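Local coordinates for periplasmic binding protein component of an ABC type zinc uptake transporter (Synechocystis sp., PDB 2OV3) that binds zinc in the periplasm and probably delivers it to the membrane components of an ABC-type zinc uptake transporter, at residues A54-G59 and K78-A83; V97-I102 and S167-A172. All coordinates share one frame; numbering follows the deposited sequence.

How the interactions relate
From the N terminus, interaction 1 comes first: strand 54-57 runs through helix 67-73 into strand 78-81, and pairing of the two strands closes this beta-alpha-beta unit at one border of the N-terminal parallel sheet. Interaction 2 opens only afterwards, so the contacts follow in series and neither nest nor cross. Its first segment, 97-102, leads toward helix 106-123; its second lies beyond helix 128-153 and strand 160-163, so the contact closes a long, mostly helical excursion and joins the N-terminal half to the C-terminal half beside the zinc site. The centres are about 17 Å apart, yet the two meet where the side chain of Ile-58 packs on Pro-100 and Ile-102, beside the metal ligand His-101.

Interaction 1: residues A54-G59 and K78-A83; sequences AYVLIG and KLIDSA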
loop_
_atom_site.group_PDB
_atom_site.type_symbol
_atom_site.label_atom_id
_atom_site.label_comp_id
_atom_site.label_asym_id
_atom_site.label_seq_id
_atom_site.Cartn_x
_atom_site.Cartn_y
_atom_site.Cartn_z
ATOM N N ALA A 54 -19.357 -8.055 -5.021
ATOM C CA ALA A 54 -18.400 -7.244 -5.758
ATOM C C ALA A 54 -17.004 -7.559 -5.245
ATOM O O ALA A 54 -16.840 -8.256 -4.247
ATOM C CB ALA A 54 -18.701 -5.761 -5.565
ATOM N N TYR A 55 -16.005 -7.026 -5.932
ATOM C CA TYR A 55 -14.618 -7.218 -5.554
ATOM C C TYR A 55 -13.906 -5.892 -5.794
ATOM O O TYR A 55 -13.998 -5.314 -6.879
ATOM C CB TYR A 55 -13.985 -8.308 -6.411
ATOM C CG TYR A 55 -12.574 -8.684 -6.014
ATOM C CD1 TYR A 55 -12.299 -9.937 -5.444
ATOM C CD2 TYR A 55 -11.498 -7.810 -6.252
ATOM C CE1 TYR A 55 -10.992 -10.315 -5.134
ATOM C CE2 TYR A 55 -10.186 -8.180 -5.943
ATOM C CZ TYR A 55 -9.947 -9.437 -5.390
ATOM O OH TYR A 55 -8.657 -9.828 -5.122
ATOM N N VAL A 56 -13.207 -5.407 -4.774
ATOM C CA VAL A 56 -12.493 -4.147 -4.895
ATOM C C VAL A 56 -11.036 -4.341 -5.315
ATOM O O VAL A 56 -10.176 -4.716 -4.504
ATOM C CB VAL A 56 -12.490 -3.344 -3.571
ATOM C CG1 VAL A 56 -11.926 -1.950 -3.821
ATOM C CG2 VAL A 56 -13.900 -3.256 -2.993
ATOM N N LEU A 57 -10.766 -4.079 -6.589
ATOM C CA LEU A 57 -9.421 -4.190 -7.125
ATOM C C LEU A 57 -8.640 -2.952 -6.714
ATOM O O LEU A 57 -9.214 -1.876 -6.505
ATOM C CB LEU A 57 -9.453 -4.244 -8.652
ATOM C CG LEU A 57 -10.290 -5.321 -9.346
ATOM C CD1 LEU A 57 -10.516 -4.925 -10.792
ATOM C CD2 LEU A 57 -9.590 -6.671 -9.254
ATOM N N ILE A 58 -7.329 -3.119 -6.574
ATOM C CA ILE A 58 -6.435 -2.015 -6.253
ATOM C C ILE A 58 -6.239 -1.332 -7.610
ATOM O O ILE A 58 -6.135 -0.110 -7.707
ATOM C CB ILE A 58 -5.056 -2.523 -5.722
ATOM C CG1 ILE A 58 -5.120 -2.742 -4.207
ATOM C CG2 ILE A 58 -3.946 -1.523 -6.048
ATOM C CD1 ILE A 58 -5.312 -4.191 -3.830
ATOM N N GLY A 59 -6.227 -2.152 -8.658
ATOM C CA GLY A 59 -6.046 -1.648 -10.004
ATOM C C GLY A 59 -4.573 -1.534 -10.338
ATOM O O GLY A 59 -3.733 -2.068 -9.613
ATOM N N LYS A 78 -19.130 -7.704 -9.326
ATOM C CA LYS A 78 -18.735 -6.396 -9.842
ATOM C C LYS A 78 -17.296 -6.080 -9.456
ATOM O O LYS A 78 -16.953 -6.073 -8.274
ATOM C CB LYS A 78 -19.649 -5.293 -9.299
ATOM C CG LYS A 78 -19.321 -3.898 -9.835
ATOM C CD LYS A 78 -19.742 -3.752 -11.298
ATOM C CE LYS A 78 -19.338 -2.402 -11.899
ATOM N NZ LYS A 78 -17.861 -2.272 -12.087
ATOM N N LEU A 79 -16.453 -5.823 -10.452
ATOM C CA LEU A 79 -15.061 -5.492 -10.181
ATOM C C LEU A 79 -14.947 -3.986 -10.009
ATOM O O LEU A 79 -15.309 -3.213 -10.892
ATOM C CB LEU A 79 -14.153 -5.964 -11.322
ATOM C CG LEU A 79 -14.204 -7.462 -11.636
ATOM C CD1 LEU A 79 -13.232 -7.785 -12.757
ATOM C CD2 LEU A 79 -13.876 -8.263 -10.379
ATOM N N ILE A 80 -14.452 -3.571 -8.856
ATOM C CA ILE A 80 -14.309 -2.158 -8.589
ATOM C C ILE A 80 -12.837 -1.757 -8.699
ATOM O O ILE A 80 -12.018 -2.096 -7.844
ATOM C CB ILE A 80 -14.849 -1.812 -7.177
ATOM C CG1 ILE A 80 -16.204 -2.498 -6.961
ATOM C CG2 ILE A 80 -15.016 -0.317 -7.030
ATOM C CD1 ILE A 80 -16.782 -2.337 -5.566
ATOM N N ASP A 81 -12.505 -1.061 -9.778
ATOM C CA ASP A 81 -11.151 -0.589 -9.983
ATOM C C ASP A 81 -11.063 0.664 -9.143
ATOM O O ASP A 81 -11.473 1.746 -9.574
ATOM C CB ASP A 81 -10.924 -0.244 -11.453
ATOM C CG ASP A 81 -9.508 0.234 -11.738
ATOM O OD1 ASP A 81 -8.684 0.295 -10.802
ATOM O OD2 ASP A 81 -9.221 0.544 -12.915
ATOM N N SER A 82 -10.547 0.520 -7.930
ATOM C CA SER A 82 -10.443 1.663 -7.040
ATOM C C SER A 82 -9.368 2.665 -7.455
ATOM O O SER A 82 -9.295 3.752 -6.890
ATOM C CB SER A 82 -10.196 1.195 -5.603
ATOM O OG SER A 82 -8.923 0.600 -5.479
ATOM N N ALA A 83 -8.548 2.315 -8.442
ATOM C CA ALA A 83 -7.486 3.218 -8.891
ATOM C C ALA A 83 -7.881 4.099 -10.075
ATOM O O ALA A 83 -7.113 4.969 -10.479
ATOM C CB ALA A 83 -6.241 2.417 -9.255
#
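Anti placement of CG1 to the carbonyl carbon in Ile-80 (chi1 -46°) and of CG2 in Val-56 lets the two side chains cross obliquely in a beta-alpha-beta unit whose two parallel strands pair at the edge of the N-terminal sheet. Ile-80 CD1 reaches between Ala-54 CB, 3.9 Å away, and Val-56 CG2, and helix 106-123 covers this face through Ile-116. On the other face, Leu-57 and Leu-79 also cross, with Leu-57 CD1 3.8 Å from Leu-79 CB; Leu-79 CD2 meets Tyr-55 CB, while the Tyr-55 ring leads away and its OH is hydrogen-bonded to Ser-8 OG. The backbones interlock through Tyr-55 N to Lys-78 O, an almost straight Ile-80 N to Tyr-55 O bond of 2.7 Å, and a more bent bond from Leu-57 N to Ile-80 O. Past the strand ends, Ser-82 grips Leu-57 O twice. Its OG, held between backbone N and carbonyl carbon (chi1 67°), donates in the carbonyl plane along a lone pair at 2.7 Å, whereas Ser-82 N comes from above that plane. Asp-81 forms an Asx turn, its OD1 accepting from Ala-83 N at 3.1 Å and standing 3.4 Å from Gly-59 CA.

Interaction 2: residues V97-I102 and S167-A172; sequences VADPHI and SWAYFA. With ZN (zinc ion), chain B.
The 97-102 segment has no regular strand or helix but bends into an Asx turn at Asp-99 and an inverse gamma turn centred on His-101, facing the first turn of helix 169-174, with Trp-168 at its N-cap position. Together they form part of the zinc site in the cleft between the two halves of this solute-binding protein. His-101 CG lies anti to its carbonyl carbon (chi1 -43°), and NE2 binds the zinc ion at 2.3 Å; His-37, His-165 and a water complete the coordination. The other ring nitrogen, ND1, donates a very short bond of 2.5 Å to Asp-99 OD1, which receives it on the syn lone pair, the oxygen lying close to the imidazole plane. The same oxygen accepts His-101 N nearly along its C-O axis, so two bonds fix the carboxylate as a second-shell group. This pairing orients the imidazole and may make its metal-bound nitrogen a stronger donor. The ring lies between Pro-100 CG, toward the rim of one face, and Ser-167 CA, which sits over the centre of the other in a CH-pi contact 3.6 Å from the centroid. Tyr-170 comes from the helix across the loop: Ile-102 CG2 lies over one ring face, 3.3 Å from Tyr-170 CZ, and the hydroxyl donates a hydrogen bond to Asp-99 O, at the ring edge, and is also hydrogen-bonded to Leu-89 N. A water links the segments, donating to His-101 O at 2.8 Å and to Ser-167 O at 3.0 Å.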
loop_
_atom_site.group_PDB
_atom_site.type_symbol
_atom_site.label_atom_id
_atom_site.label_comp_id
_atom_site.label_asym_id
_atom_site.label_seq_id
_atom_site.Cartn_x
_atom_site.Cartn_y
_atom_site.Cartn_z
ATOM N N VAL A 97 5.837 0.842 -16.678
ATOM C CA VAL A 97 4.866 0.031 -15.953
ATOM C C VAL A 97 4.399 0.858 -14.757
ATOM O O VAL A 97 5.210 1.499 -14.085
ATOM C CB VAL A 97 5.497 -1.308 -15.474
ATOM C CG1 VAL A 97 4.518 -2.075 -14.610
ATOM C CG2 VAL A 97 5.884 -2.154 -16.680
ATOM N N ALA A 98 3.093 0.864 -14.510
ATOM C CA ALA A 98 2.535 1.632 -13.404
ATOM C C ALA A 98 2.814 1.002 -12.047
ATOM O O ALA A 98 2.867 -0.218 -11.906
ATOM C CB ALA A 98 1.036 1.811 -13.592
ATOM N N ASP A 99 3.001 1.863 -11.054
ATOM C CA ASP A 99 3.251 1.453 -9.681
ATOM C C ASP A 99 1.882 1.329 -8.999
ATOM O O ASP A 99 1.166 2.311 -8.849
ATOM C CB ASP A 99 4.092 2.513 -8.987
ATOM C CG ASP A 99 4.505 2.098 -7.588
ATOM O OD1 ASP A 99 3.737 1.379 -6.940
ATOM O OD2 ASP A 99 5.587 2.503 -7.146
ATOM N N PRO A 100 1.509 0.115 -8.563
ATOM C CA PRO A 100 0.220 -0.148 -7.908
ATOM C C PRO A 100 0.025 0.254 -6.433
ATOM O O PRO A 100 -1.112 0.351 -5.972
ATOM C CB PRO A 100 0.048 -1.650 -8.117
ATOM C CG PRO A 100 1.451 -2.149 -7.931
ATOM C CD PRO A 100 2.292 -1.130 -8.702
ATOM N N HIS A 101 1.120 0.493 -5.709
ATOM C CA HIS A 101 1.069 0.854 -4.289
ATOM C C HIS A 101 0.455 2.224 -3.965
ATOM O O HIS A 101 1.054 3.003 -3.221
ATOM C CB HIS A 101 2.480 0.807 -3.681
ATOM C CG HIS A 101 3.290 -0.381 -4.100
ATOM N ND1 HIS A 101 4.076 -0.384 -5.235
ATOM C CD2 HIS A 101 3.426 -1.608 -3.548
ATOM C CE1 HIS A 101 4.658 -1.564 -5.361
ATOM N NE2 HIS A 101 4.279 -2.324 -4.352
ATOM N N ILE A 102 -0.728 2.529 -4.493
ATOM C CA ILE A 102 -1.342 3.822 -4.202
ATOM C C ILE A 102 -2.103 3.817 -2.861
ATOM O O ILE A 102 -2.465 4.870 -2.345
ATOM C CB ILE A 102 -2.319 4.289 -5.364
ATOM C CG1 ILE A 102 -3.631 3.493 -5.358
ATOM C CG2 ILE A 102 -1.657 4.119 -6.720
ATOM C CD1 ILE A 102 -3.482 2.054 -5.699
ATOM N N SER A 167 7.563 -0.105 -2.057
ATOM C CA SER A 167 6.128 0.036 -1.962
ATOM C C SER A 167 5.727 1.371 -1.377
ATOM O O SER A 167 4.570 1.554 -1.030
ATOM C CB SER A 167 5.554 -1.072 -1.093
ATOM O OG SER A 167 5.886 -0.842 0.257
ATOM N N TRP A 168 6.658 2.313 -1.282
ATOM C CA TRP A 168 6.308 3.602 -0.707
ATOM C C TRP A 168 6.521 4.769 -1.649
ATOM O O TRP A 168 6.667 5.899 -1.200
ATOM C CB TRP A 168 7.104 3.850 0.581
ATOM C CG TRP A 168 7.097 2.694 1.544
ATOM C CD1 TRP A 168 7.994 1.662 1.594
ATOM C CD2 TRP A 168 6.127 2.429 2.566
ATOM N NE1 TRP A 168 7.641 0.772 2.580
ATOM C CE2 TRP A 168 6.495 1.214 3.188
ATOM C CE3 TRP A 168 4.977 3.095 3.011
ATOM C CZ2 TRP A 168 5.763 0.655 4.233
ATOM C CZ3 TRP A 168 4.246 2.538 4.053
ATOM C CH2 TRP A 168 4.642 1.329 4.649
ATOM N N ALA A 169 6.530 4.517 -2.949
ATOM C CA ALA A 169 6.760 5.596 -3.903
ATOM C C ALA A 169 5.710 6.711 -3.820
ATOM O O ALA A 169 6.047 7.896 -3.896
ATOM C CB ALA A 169 6.814 5.031 -5.319
ATOM N N TYR A 170 4.444 6.324 -3.678
ATOM C CA TYR A 170 3.342 7.280 -3.600
ATOM C C TYR A 170 3.328 7.991 -2.259
ATOM O O TYR A 170 2.952 9.160 -2.158
ATOM C CB TYR A 170 2.008 6.567 -3.811
ATOM C CG TYR A 170 1.784 6.085 -5.218
ATOM C CD1 TYR A 170 1.414 6.978 -6.221
ATOM C CD2 TYR A 170 1.914 4.740 -5.546
ATOM C CE1 TYR A 170 1.175 6.542 -7.512
ATOM C CE2 TYR A 170 1.677 4.295 -6.839
ATOM C CZ TYR A 170 1.308 5.191 -7.817
ATOM O OH TYR A 170 1.052 4.763 -9.104
ATOM N N PHE A 171 3.720 7.270 -1.221
ATOM C CA PHE A 171 3.775 7.846 0.105
ATOM C C PHE A 171 4.924 8.839 0.142
ATOM O O PHE A 171 4.775 9.935 0.647
ATOM C CB PHE A 171 4.021 6.750 1.129
ATOM C CG PHE A 171 4.265 7.252 2.527
ATOM C CD1 PHE A 171 3.230 7.317 3.447
ATOM C CD2 PHE A 171 5.543 7.616 2.939
ATOM C CE1 PHE A 171 3.462 7.719 4.758
ATOM C CE2 PHE A 171 5.784 8.022 4.255
ATOM C CZ PHE A 171 4.742 8.074 5.161
ATOM N N ALA A 172 6.076 8.445 -0.392
ATOM C CA ALA A 172 7.245 9.315 -0.394
ATOM C C ALA A 172 7.060 10.523 -1.319
ATOM O O ALA A 172 7.716 11.541 -1.150
ATOM C CB ALA A 172 8.484 8.527 -0.804
HETATM ZN ZN ZN B . 4.483 -4.410 -3.339
HETATM O O HOH W 1 3.275 4.098 -2.019
HETATM O O HOH W 2 3.713 -4.839 -1.268
#